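Local coordinates for Dye type peroxidase A (Streptomyces lividans 1326, PDB 6GZW), which uses its haem and hydrogen peroxide to oxidise dyes, as a dye-decolourising peroxidase, at the interface of chains A and B. Numbering follows the deposited sequence. Chains: chain A/B, Dye type peroxidase A.

The interface of chains A and B. Residues chain A 230-231, 234, 310, 316; chain B 71, 143, 147.
B:Arg143 reaches across to chain A and offers two adjacent edges of its guanidinium to the carboxylates of A:Asp231 and A:Glu234, making a salt bridge to each. Its NE and NH2 grip A:Glu234 side-on, both on the one oxygen OE1. B:Arg143 NE lies 2.8 Å from A:Glu234 OE1, on the syn side and close to the carboxylate plane; NH2 of the same arginine, 3.0 Å from that oxygen, comes from above the plane. The two flat groups are accordingly turned by 58°. A:Asp231 is held end-on and almost coplanar. A:Asp231 OD1 accepts from B:Arg143 NH2 at 2.9 Å, on the anti side in a fairly straight bond (161° at H). The bond from B:Arg143 NH1 to A:Asp231 OD1, at 3.3 Å, is more bent and nearly along the C-O axis. NH2 thus donates to both acids, and all four bonds run close to the guanidinium plane, which should fix its rotation.

Two waters extend the network. One joins A:Asp231 OD1 to B:Arg143 NH1; the other links A:Glu234 OE1 to B:Arg147 NE, which also forms a longer salt bridge with that oxygen at 4.0 Å. The bend of B:Arg147 at chi2 brings its CD over the centre of one guanidinium face of B:Arg143, 3.5 Å above the plane, and the bend at chi3 then turns NE aside to meet the second water. The methyl CG2 of B:Thr71 packs against the carboxylate of A:Glu234, 3.6 Å from OE2, while A:Pro316 CG lies beside B:Arg143 NH1 and A:Leu230 CB beside NH2.

With CG anti to the backbone N (chi1 -179°) and a bend at chi2, B:Arg143 projects from helix 135-149, one turn before B:Arg147. Its acidic partners lie on the short helix 230-233 and the loop just after it, and A:Pro316 begins strand 316-326. The patch has a twin across the two-fold axis of the deposited dimer, which may or may not be the dimer in solution.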
loop_
_atom_site.group_PDB
_atom_site.type_symbol
_atom_site.label_atom_id
_atom_site.label_comp_id
_atom_site.label_asym_id
_atom_site.label_seq_id
_atom_site.Cartn_x
_atom_site.Cartn_y
_atom_site.Cartn_z
ATOM N N LEU A 230 16.211 -9.813 -0.865
ATOM C CA LEU A 230 15.907 -9.938 -2.282
ATOM C C LEU A 230 17.140 -9.767 -3.174
ATOM O O LEU A 230 17.242 -10.393 -4.242
ATOM C CB LEU A 230 14.823 -8.923 -2.672
ATOM C CG LEU A 230 13.444 -9.126 -2.042
ATOM C CD1 LEU A 230 12.527 -8.015 -2.492
ATOM C CD2 LEU A 230 12.838 -10.491 -2.397
ATOM N N ASP A 231 18.094 -8.937 -2.726
ATOM C CA ASP A 231 19.338 -8.722 -3.498
ATOM C C ASP A 231 20.088 -10.048 -3.647
ATOM O O ASP A 231 20.633 -10.327 -4.705
ATOM C CB ASP A 231 20.247 -7.658 -2.855
ATOM C CG ASP A 231 19.721 -6.237 -3.015
ATOM O OD1 ASP A 231 18.821 -6.011 -3.845
ATOM O OD2 ASP A 231 20.217 -5.334 -2.300
ATOM N N GLU A 234 17.464 -12.967 -5.547
ATOM C CA GLU A 234 17.244 -12.789 -6.992
ATOM C C GLU A 234 18.497 -12.997 -7.808
ATOM O O GLU A 234 18.447 -12.912 -9.025
ATOM C CB GLU A 234 16.582 -11.426 -7.246
ATOM C CG GLU A 234 15.196 -11.419 -6.615
ATOM C CD GLU A 234 14.512 -10.078 -6.526
ATOM O OE1 GLU A 234 15.080 -9.061 -6.958
ATOM O OE2 GLU A 234 13.364 -10.045 -6.002
ATOM N N PHE A 310 13.521 2.048 0.192
ATOM C CA PHE A 310 14.902 1.638 0.060
ATOM C C PHE A 310 15.766 2.424 1.039
ATOM O O PHE A 310 15.528 3.622 1.245
ATOM C CB PHE A 310 15.368 1.928 -1.359
ATOM C CG PHE A 310 14.755 1.012 -2.402
ATOM C CD1 PHE A 310 13.502 1.306 -2.974
ATOM C CD2 PHE A 310 15.409 -0.161 -2.792
ATOM C CE1 PHE A 310 12.953 0.477 -3.943
ATOM C CE2 PHE A 310 14.834 -0.999 -3.744
ATOM C CZ PHE A 310 13.615 -0.678 -4.315
ATOM N N PRO A 316 16.201 -2.937 -0.424
ATOM C CA PRO A 316 14.759 -2.737 -0.180
ATOM C C PRO A 316 14.331 -3.190 1.198
ATOM O O PRO A 316 14.661 -4.300 1.634
ATOM C CB PRO A 316 14.096 -3.583 -1.268
ATOM C CG PRO A 316 15.086 -4.662 -1.566
ATOM C CD PRO A 316 16.442 -4.031 -1.388
ATOM N N THR B 71 11.086 -12.653 -11.527
ATOM C CA THR B 71 10.934 -13.121 -10.120
ATOM C C THR B 71 9.678 -13.942 -9.844
ATOM O O THR B 71 9.572 -14.560 -8.776
ATOM C CB THR B 71 10.860 -11.934 -9.140
ATOM O OG1 THR B 71 9.690 -11.172 -9.455
ATOM C CG2 THR B 71 12.106 -11.069 -9.227
ATOM N N ARG B 143 10.453 -3.193 -8.756
ATOM C CA ARG B 143 11.655 -3.979 -8.547
ATOM C C ARG B 143 12.412 -4.204 -9.864
ATOM O O ARG B 143 13.653 -4.115 -9.894
ATOM C CB ARG B 143 11.317 -5.282 -7.831
ATOM C CG ARG B 143 12.509 -6.186 -7.524
ATOM C CD ARG B 143 13.554 -5.508 -6.659
ATOM N NE ARG B 143 14.603 -6.442 -6.248
ATOM C CZ ARG B 143 15.694 -6.158 -5.524
ATOM N NH1 ARG B 143 16.000 -4.929 -5.104
ATOM N NH2 ARG B 143 16.530 -7.145 -5.236
ATOM N N ARG B 147 16.044 -2.802 -10.558
ATOM C CA ARG B 147 17.119 -3.743 -10.863
ATOM C C ARG B 147 17.766 -3.503 -12.222
ATOM O O ARG B 147 18.983 -3.713 -12.402
ATOM C CB ARG B 147 16.615 -5.171 -10.708
ATOM C CG ARG B 147 16.306 -5.524 -9.246
ATOM C CD ARG B 147 17.538 -5.969 -8.511
ATOM N NE ARG B 147 17.977 -7.278 -8.986
ATOM C CZ ARG B 147 19.114 -7.861 -8.614
ATOM N NH1 ARG B 147 19.936 -7.252 -7.744
ATOM N NH2 ARG B 147 19.418 -9.051 -9.109
HETATM O O HOH W 1 18.520 -3.473 -4.426
HETATM O O HOH W 2 15.488 -8.905 -9.665
#